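Ribulose-bisphosphate carboxylase (Alicyclobacillus acidocaldarius subsp. acidocaldarius, PDB 4NAS) belongs to the RuBisCO large-chain family, pairing an N-terminal domain with a TIM-barrel catalytic domain, and binds calcium ions. Local coordinates at residues D201-A204 / Q205-R209; F164-Q167 / A168-G171; G154-L157 / D158-V161. All coordinates share one frame; numbering follows the deposited sequence.

Contact 1 (D201-A204 / Q205-R209); sequences DEIA and QRTGR
E202 and R206, one helical turn apart near the end of helix 189-207, run side by side and point the same way. Their flat ends are almost coplanar, with the carboxylate and guanidinium planes 14° apart. E202 starts with CG anti to the backbone N (chi1 173°) and continues extended, which carries OE2 forward along the helix to 3.5 Å from NH2 of R206. This is a long salt bridge; the stronger partner of R206 is E169. R206 is stretched from CG to NE, and its CG rests 3.3 Å from the carbonyl O of I203.

I203 and T207 meet on another side of the helix, where their CG2 methyls touch at 3.6 Å as the two side chains cross obliquely. T207 has OG1 between its backbone N and carbonyl carbon (chi1 67°), turned back over the last helical turn to lie 3.4 Å from A204 CA. There OG1 accepts the N-H of R209 at 3.1 Å, closing an ST turn. The O of I203 takes two backbone donors, R206 N and T207 N, the latter in a nearly straight bond of 3.0 Å. G208 leaves the helix with positive phi, its N still bonded to A204 O, and the chain then folds back until R209 O lies 3.3 Å from A204 CB.

The chemistry divides the work at this helix end: the hydroxyl of T207 engages a backbone N-H just beyond the helix, while R206, whose NH2 and NH1 meet the carboxylates of E202 and E169, probably has its positive charge stabilised by both partners.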
ATOM      1  N   ASP B 201     -15.323 -34.210  -3.303  1.00 43.49           N
ATOM      2  CA  ASP B 201     -15.254 -35.611  -2.909  1.00 42.60           C
ATOM      3  C   ASP B 201     -16.039 -36.497  -3.868  1.00 46.84           C
ATOM      4  O   ASP B 201     -15.566 -37.553  -4.289  1.00 44.46           O
ATOM      5  CB  ASP B 201     -15.772 -35.782  -1.481  1.00 44.38           C
ATOM      6  CG  ASP B 201     -14.747 -35.385  -0.440  1.00 55.39           C
ATOM      7  OD1 ASP B 201     -13.540 -35.451  -0.745  1.00 58.97           O
ATOM      8  OD2 ASP B 201     -15.142 -35.015   0.686  1.00 60.49           O
ATOM      9  N   GLU B 202     -17.247 -36.059  -4.198  1.00 47.32           N
ATOM     10  CA  GLU B 202     -18.068 -36.736  -5.180  1.00 54.74           C
ATOM     11  C   GLU B 202     -17.324 -36.857  -6.506  1.00 51.85           C
ATOM     12  O   GLU B 202     -17.215 -37.945  -7.068  1.00 52.63           O
ATOM     13  CB  GLU B 202     -19.378 -35.967  -5.365  1.00 63.04           C
ATOM     14  CG  GLU B 202     -20.268 -36.466  -6.491  1.00 71.92           C
ATOM     15  CD  GLU B 202     -21.434 -35.523  -6.754  1.00 78.73           C
ATOM     16  OE1 GLU B 202     -22.097 -35.107  -5.779  1.00 79.21           O
ATOM     17  OE2 GLU B 202     -21.677 -35.187  -7.933  1.00 82.33           O
ATOM     18  N   ILE B 203     -16.784 -35.742  -6.988  1.00 46.89           N
ATOM     19  CA  ILE B 203     -16.170 -35.706  -8.313  1.00 47.74           C
ATOM     20  C   ILE B 203     -14.877 -36.542  -8.426  1.00 46.75           C
ATOM     21  O   ILE B 203     -14.591 -37.136  -9.478  1.00 45.63           O
ATOM     22  CB  ILE B 203     -15.966 -34.245  -8.770  1.00 45.36           C
ATOM     23  CG1 ILE B 203     -17.320 -33.631  -9.117  1.00 49.19           C
ATOM     24  CG2 ILE B 203     -15.057 -34.157  -9.978  1.00 37.60           C
ATOM     25  CD1 ILE B 203     -17.244 -32.145  -9.361  1.00 46.71           C
ATOM     26  N   ALA B 204     -14.125 -36.630  -7.333  1.00 37.95           N
ATOM     27  CA  ALA B 204     -12.878 -37.394  -7.320  1.00 37.68           C
ATOM     28  C   ALA B 204     -13.089 -38.864  -7.681  1.00 45.18           C
ATOM     29  O   ALA B 204     -12.159 -39.538  -8.126  1.00 45.03           O
ATOM     30  CB  ALA B 204     -12.201 -37.284  -5.962  1.00 41.48           C
ATOM     31  N   GLN B 205     -14.312 -39.350  -7.491  1.00 47.06           N
ATOM     32  CA  GLN B 205     -14.634 -40.738  -7.804  1.00 46.17           C
ATOM     33  C   GLN B 205     -14.608 -41.036  -9.304  1.00 47.72           C
ATOM     34  O   GLN B 205     -14.486 -42.189  -9.707  1.00 50.11           O
ATOM     35  CB  GLN B 205     -15.970 -41.130  -7.173  1.00 48.07           C
ATOM     36  CG  GLN B 205     -15.880 -41.283  -5.663  1.00 62.71           C
ATOM     37  CD  GLN B 205     -17.060 -42.027  -5.074  1.00 65.25           C
ATOM     38  OE1 GLN B 205     -16.892 -43.031  -4.374  1.00 68.24           O
ATOM     39  NE2 GLN B 205     -18.266 -41.539  -5.351  1.00 65.99           N
ATOM     40  N   ARG B 206     -14.716 -39.994 -10.126  1.00 44.83           N
ATOM     41  CA  ARG B 206     -14.606 -40.140 -11.574  1.00 45.89           C
ATOM     42  C   ARG B 206     -13.252 -39.623 -12.051  1.00 43.59           C
ATOM     43  O   ARG B 206     -12.616 -40.218 -12.910  1.00 44.78           O
ATOM     44  CB  ARG B 206     -15.712 -39.360 -12.284  1.00 61.83           C
ATOM     45  CG  ARG B 206     -16.783 -38.792 -11.369  1.00 60.82           C
ATOM     46  CD  ARG B 206     -17.769 -37.939 -12.156  1.00 63.88           C
ATOM     47  NE  ARG B 206     -18.920 -37.554 -11.349  1.00 72.86           N
ATOM     48  CZ  ARG B 206     -19.997 -36.940 -11.830  1.00 86.95           C
ATOM     49  NH1 ARG B 206     -20.069 -36.642 -13.122  1.00 91.34           N
ATOM     50  NH2 ARG B 206     -21.005 -36.630 -11.022  1.00 92.05           N
ATOM     51  N   THR B 207     -12.812 -38.505 -11.493  1.00 41.13           N
ATOM     52  CA  THR B 207     -11.546 -37.913 -11.906  1.00 46.96           C
ATOM     53  C   THR B 207     -10.323 -38.571 -11.289  1.00 38.76           C
ATOM     54  O   THR B 207      -9.295 -38.678 -11.948  1.00 43.20           O
ATOM     55  CB  THR B 207     -11.490 -36.424 -11.575  1.00 40.33           C
ATOM     56  OG1 THR B 207     -11.474 -36.260 -10.151  1.00 37.79           O
ATOM     57  CG2 THR B 207     -12.695 -35.719 -12.172  1.00 40.39           C
ATOM     58  N   GLY B 208     -10.429 -39.000 -10.033  1.00 34.27           N
ATOM     59  CA  GLY B 208      -9.296 -39.587  -9.328  1.00 34.39           C
ATOM     60  C   GLY B 208      -8.503 -38.545  -8.556  1.00 36.52           C
ATOM     61  O   GLY B 208      -7.451 -38.830  -7.989  1.00 39.76           O
ATOM     62  N   ARG B 209      -9.026 -37.329  -8.534  1.00 33.47           N
ATOM     63  CA  ARG B 209      -8.362 -36.217  -7.870  1.00 36.67           C
ATOM     64  C   ARG B 209      -9.375 -35.390  -7.097  1.00 36.02           C
ATOM     65  O   ARG B 209     -10.449 -35.076  -7.607  1.00 25.58           O
ATOM     66  CB  ARG B 209      -7.657 -35.349  -8.916  1.00 35.91           C
ATOM     67  CG  ARG B 209      -6.899 -34.144  -8.358  1.00 33.53           C
ATOM     68  CD  ARG B 209      -6.063 -33.478  -9.448  1.00 36.83           C
ATOM     69  NE  ARG B 209      -5.072 -34.401  -9.992  1.00 43.07           N
ATOM     70  CZ  ARG B 209      -5.046 -34.831 -11.257  1.00 48.08           C
ATOM     71  NH1 ARG B 209      -5.941 -34.396 -12.142  1.00 42.15           N
ATOM     72  NH2 ARG B 209      -4.106 -35.683 -11.644  1.00 46.05           N
TER

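Contact 2 (F164-Q167 / A168-G171); sequences FGEQ and AEGG
E169 N bonds to G165 O at 2.8 Å, and A168 N reaches F164 O at 3.0 Å. Both are i to i+4 bonds near the end of helix 157-168. The next bond is of a different kind: G170 N meets Q167 O at 3.0 Å, three residues on instead of four. A type I beta turn runs from A168 to G171, closed by G171 N on A168 O at 2.9 Å.

Farther out, the side chains of E166 and E169 cross, their carboxylate planes 68° apart, and the two OE1 atoms come within 3.1 Å. Two acceptors that close would be expected to repel if both are charged. E166 bends at chi2 (-60°), which swings its acid toward E169; E169 is extended instead, with CG against G165 O at 3.2 Å. The other oxygen of E169 is held by R206, which probably offsets part of any repulsion.

On the buried side Q167 is gripped at both ends of its amide, NE2 by A163 O and OE1 by S147 OG. The F164 ring brings CE2 to 4.3 Å from A168 CB, while Y196 of helix 189-207 stacks on that ring. A168 also packs on I203 of the same neighbouring helix.

With G171 at positive phi, the arrangement is a helix C-terminus unwinding through a beta turn into a loop, here within the TIM-barrel catalytic domain, where helix 157-168 lies against helix 189-207.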
ATOM      1  N   PHE B 164     -18.512 -24.809  -9.320  1.00 33.20           N
ATOM      2  CA  PHE B 164     -17.290 -25.396  -8.800  1.00 36.85           C
ATOM      3  C   PHE B 164     -17.132 -26.784  -9.397  1.00 33.42           C
ATOM      4  O   PHE B 164     -16.036 -27.171  -9.803  1.00 34.19           O
ATOM      5  CB  PHE B 164     -17.299 -25.459  -7.268  1.00 39.02           C
ATOM      6  CG  PHE B 164     -16.136 -26.218  -6.695  1.00 36.77           C
ATOM      7  CD1 PHE B 164     -14.907 -25.605  -6.535  1.00 29.60           C
ATOM      8  CD2 PHE B 164     -16.265 -27.558  -6.351  1.00 38.84           C
ATOM      9  CE1 PHE B 164     -13.825 -26.303  -6.021  1.00 36.53           C
ATOM     10  CE2 PHE B 164     -15.189 -28.263  -5.844  1.00 40.04           C
ATOM     11  CZ  PHE B 164     -13.966 -27.631  -5.678  1.00 41.88           C
ATOM     12  N   GLY B 165     -18.244 -27.513  -9.469  1.00 35.42           N
ATOM     13  CA  GLY B 165     -18.240 -28.876  -9.960  1.00 36.90           C
ATOM     14  C   GLY B 165     -17.805 -28.985 -11.407  1.00 44.42           C
ATOM     15  O   GLY B 165     -17.008 -29.856 -11.753  1.00 44.04           O
ATOM     16  N   GLU B 166     -18.339 -28.103 -12.250  1.00 36.76           N
ATOM     17  CA  GLU B 166     -17.941 -28.021 -13.650  1.00 53.26           C
ATOM     18  C   GLU B 166     -16.435 -27.887 -13.808  1.00 34.82           C
ATOM     19  O   GLU B 166     -15.836 -28.601 -14.594  1.00 45.78           O
ATOM     20  CB  GLU B 166     -18.644 -26.861 -14.357  1.00 56.93           C
ATOM     21  CG  GLU B 166     -20.136 -27.082 -14.584  1.00 60.04           C
ATOM     22  CD  GLU B 166     -20.437 -28.314 -15.434  1.00 72.27           C
ATOM     23  OE1 GLU B 166     -20.644 -29.410 -14.862  1.00 71.52           O
ATOM     24  OE2 GLU B 166     -20.478 -28.180 -16.678  1.00 79.18           O
ATOM     25  N   GLN B 167     -15.824 -26.971 -13.060  1.00 33.00           N
ATOM     26  CA  GLN B 167     -14.364 -26.846 -13.086  1.00 31.32           C
ATOM     27  C   GLN B 167     -13.646 -28.116 -12.617  1.00 31.75           C
ATOM     28  O   GLN B 167     -12.727 -28.594 -13.285  1.00 47.44           O
ATOM     29  CB  GLN B 167     -13.893 -25.624 -12.288  1.00 29.46           C
ATOM     30  CG  GLN B 167     -14.186 -24.306 -12.987  1.00 31.58           C
ATOM     31  CD  GLN B 167     -14.184 -23.142 -12.034  1.00 32.37           C
ATOM     32  OE1 GLN B 167     -13.270 -22.294 -12.051  1.00 29.69           O
ATOM     33  NE2 GLN B 167     -15.205 -23.080 -11.188  1.00 28.39           N
ATOM     34  N   ALA B 168     -14.092 -28.682 -11.500  1.00 35.22           N
ATOM     35  CA  ALA B 168     -13.437 -29.849 -10.921  1.00 36.12           C
ATOM     36  C   ALA B 168     -13.590 -31.078 -11.816  1.00 40.69           C
ATOM     37  O   ALA B 168     -12.737 -31.965 -11.834  1.00 35.06           O
ATOM     38  CB  ALA B 168     -13.976 -30.127  -9.520  1.00 33.63           C
ATOM     39  N   GLU B 169     -14.668 -31.121 -12.584  1.00 42.74           N
ATOM     40  CA  GLU B 169     -14.872 -32.256 -13.469  1.00 49.67           C
ATOM     41  C   GLU B 169     -13.827 -32.297 -14.582  1.00 50.42           C
ATOM     42  O   GLU B 169     -13.635 -33.327 -15.229  1.00 47.30           O
ATOM     43  CB  GLU B 169     -16.320 -32.316 -13.966  1.00 55.24           C
ATOM     44  CG  GLU B 169     -17.227 -32.892 -12.878  1.00 63.09           C
ATOM     45  CD  GLU B 169     -18.684 -32.993 -13.256  1.00 73.00           C
ATOM     46  OE1 GLU B 169     -19.227 -32.034 -13.850  1.00 75.87           O
ATOM     47  OE2 GLU B 169     -19.291 -34.038 -12.936  1.00 75.96           O
ATOM     48  N   GLY B 170     -13.124 -31.182 -14.772  1.00 35.31           N
ATOM     49  CA  GLY B 170     -12.004 -31.133 -15.697  1.00 34.49           C
ATOM     50  C   GLY B 170     -10.677 -31.608 -15.104  1.00 34.73           C
ATOM     51  O   GLY B 170      -9.643 -31.520 -15.762  1.00 32.84           O
ATOM     52  N   GLY B 171     -10.708 -32.115 -13.872  1.00 35.49           N
ATOM     53  CA  GLY B 171      -9.517 -32.651 -13.228  1.00 39.66           C
ATOM     54  C   GLY B 171      -8.537 -31.642 -12.637  1.00 31.15           C
ATOM     55  O   GLY B 171      -7.431 -32.000 -12.216  1.00 30.64           O
TER

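Contact 3 (G154-L157 / D158-V161); sequences GLTL and DELV
T156 OG1 accepts the backbone N-H of E159 at 2.9 Å, and in return E159 OE2 accepts T156 N at 3.1 Å, the donor lying 52° out of the carboxylate plane. The hydroxyl sits between the backbone N and the carbonyl carbon of T156 (chi1 71°), the position from which it can face the start of the helix, and E159 CG presses on it at 3.1 Å. This reciprocal pair is a capping box with T156 as N-cap of helix 157-168, a TIM-barrel-domain helix.

Packing is also tight beneath the cap. L160 is buried: its CG lies 3.2 Å from T156 O, the same oxygen that takes L160 N, and its CD2 meets L155 CB at 4.0 Å. F149, earlier in the chain, and Y196 of helix 189-207 also touch L160.

Looser contact lies round the turn, where L157 CD1 and V161 CG2 approach only to 4.2 Å; V161 packs on helix 189-207 as well, whereas D158 is exposed to solvent. Across the box, L155 crosses E159 at about a right angle, and R49 of the second subunit packs on L155 and T156 and forms a salt bridge with E159 OE2.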
ATOM      1  N   GLY B 154     -23.711 -12.416  -6.448  1.00 32.78           N
ATOM      2  CA  GLY B 154     -25.099 -12.549  -6.862  1.00 42.53           C
ATOM      3  C   GLY B 154     -25.610 -13.983  -6.927  1.00 36.00           C
ATOM      4  O   GLY B 154     -26.810 -14.226  -6.874  1.00 39.65           O
ATOM      5  N   LEU B 155     -24.698 -14.936  -7.035  1.00 36.64           N
ATOM      6  CA  LEU B 155     -25.066 -16.341  -7.159  1.00 38.60           C
ATOM      7  C   LEU B 155     -25.334 -17.011  -5.800  1.00 40.80           C
ATOM      8  O   LEU B 155     -24.686 -16.706  -4.797  1.00 42.52           O
ATOM      9  CB  LEU B 155     -23.970 -17.098  -7.924  1.00 34.95           C
ATOM     10  CG  LEU B 155     -23.721 -16.617  -9.356  1.00 40.54           C
ATOM     11  CD1 LEU B 155     -22.626 -17.436 -10.043  1.00 36.96           C
ATOM     12  CD2 LEU B 155     -25.028 -16.692 -10.140  1.00 38.62           C
ATOM     13  N   THR B 156     -26.294 -17.930  -5.779  1.00 45.24           N
ATOM     14  CA  THR B 156     -26.576 -18.744  -4.604  1.00 39.15           C
ATOM     15  C   THR B 156     -25.475 -19.771  -4.367  1.00 38.11           C
ATOM     16  O   THR B 156     -24.721 -20.118  -5.274  1.00 41.72           O
ATOM     17  CB  THR B 156     -27.899 -19.538  -4.774  1.00 46.70           C
ATOM     18  OG1 THR B 156     -27.717 -20.572  -5.748  1.00 41.97           O
ATOM     19  CG2 THR B 156     -29.028 -18.628  -5.217  1.00 45.55           C
ATOM     20  N   LEU B 157     -25.412 -20.280  -3.145  1.00 45.73           N
ATOM     21  CA  LEU B 157     -24.492 -21.355  -2.801  1.00 43.21           C
ATOM     22  C   LEU B 157     -24.651 -22.574  -3.723  1.00 43.51           C
ATOM     23  O   LEU B 157     -23.659 -23.182  -4.144  1.00 38.56           O
ATOM     24  CB  LEU B 157     -24.694 -21.750  -1.342  1.00 45.50           C
ATOM     25  CG  LEU B 157     -23.762 -22.808  -0.764  1.00 48.29           C
ATOM     26  CD1 LEU B 157     -22.320 -22.508  -1.126  1.00 50.59           C
ATOM     27  CD2 LEU B 157     -23.935 -22.858   0.743  1.00 48.60           C
ATOM     28  N   ASP B 158     -25.898 -22.912  -4.043  1.00 40.75           N
ATOM     29  CA  ASP B 158     -26.183 -24.010  -4.965  1.00 47.10           C
ATOM     30  C   ASP B 158     -25.637 -23.755  -6.368  1.00 43.24           C
ATOM     31  O   ASP B 158     -25.040 -24.646  -6.985  1.00 44.90           O
ATOM     32  CB  ASP B 158     -27.686 -24.278  -5.046  1.00 55.85           C
ATOM     33  CG  ASP B 158     -28.166 -25.250  -3.984  1.00 66.80           C
ATOM     34  OD1 ASP B 158     -27.750 -25.129  -2.810  1.00 64.15           O
ATOM     35  OD2 ASP B 158     -28.971 -26.139  -4.331  1.00 78.98           O
ATOM     36  N   GLU B 159     -25.855 -22.548  -6.877  1.00 40.66           N
ATOM     37  CA  GLU B 159     -25.336 -22.182  -8.187  1.00 40.64           C
ATOM     38  C   GLU B 159     -23.813 -22.186  -8.175  1.00 37.72           C
ATOM     39  O   GLU B 159     -23.172 -22.648  -9.120  1.00 37.35           O
ATOM     40  CB  GLU B 159     -25.856 -20.805  -8.602  1.00 39.78           C
ATOM     41  CG  GLU B 159     -27.330 -20.805  -8.863  1.00 42.02           C
ATOM     42  CD  GLU B 159     -27.926 -19.426  -8.997  1.00 42.16           C
ATOM     43  OE1 GLU B 159     -29.113 -19.331  -9.393  1.00 56.76           O
ATOM     44  OE2 GLU B 159     -27.232 -18.440  -8.704  1.00 40.51           O
ATOM     45  N   LEU B 160     -23.245 -21.667  -7.093  1.00 43.18           N
ATOM     46  CA  LEU B 160     -21.801 -21.640  -6.926  1.00 40.51           C
ATOM     47  C   LEU B 160     -21.232 -23.061  -6.956  1.00 38.64           C
ATOM     48  O   LEU B 160     -20.232 -23.336  -7.626  1.00 36.04           O
ATOM     49  CB  LEU B 160     -21.452 -20.941  -5.614  1.00 38.67           C
ATOM     50  CG  LEU B 160     -21.593 -19.415  -5.635  1.00 37.01           C
ATOM     51  CD1 LEU B 160     -21.388 -18.847  -4.231  1.00 33.88           C
ATOM     52  CD2 LEU B 160     -20.590 -18.827  -6.630  1.00 33.94           C
ATOM     53  N   VAL B 161     -21.899 -23.966  -6.249  1.00 39.10           N
ATOM     54  CA  VAL B 161     -21.429 -25.340  -6.112  1.00 39.09           C
ATOM     55  C   VAL B 161     -21.342 -26.027  -7.464  1.00 40.09           C
ATOM     56  O   VAL B 161     -20.352 -26.714  -7.769  1.00 37.51           O
ATOM     57  CB  VAL B 161     -22.322 -26.137  -5.135  1.00 38.60           C
ATOM     58  CG1 VAL B 161     -22.280 -27.644  -5.434  1.00 39.98           C
ATOM     59  CG2 VAL B 161     -21.921 -25.836  -3.691  1.00 38.13           C
TER

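In the fold
Contacts 3 and 2 mark the start and the end of helix 157-168, with centres 15 Å apart, while contact 1 closes helix 189-207, the next in the chain. Contacts 2 and 1 join directly: E169 OE2 meets R206 NH1 at 2.7 Å, R209 NH1 probably bonds to G171 O at 2.8 Å, and I203 CD1 packs on G165 O at 3.3 Å. Contact 3 stays apart from contact 1, about 6 Å at the nearest atoms, and faces the second subunit instead. Calcium is bound by carboxylated K176 with D178 and E179; the side chains of Q167 and L160 lie about 11 Å and about 13 Å from a bound calcium ion, too far to coordinate one.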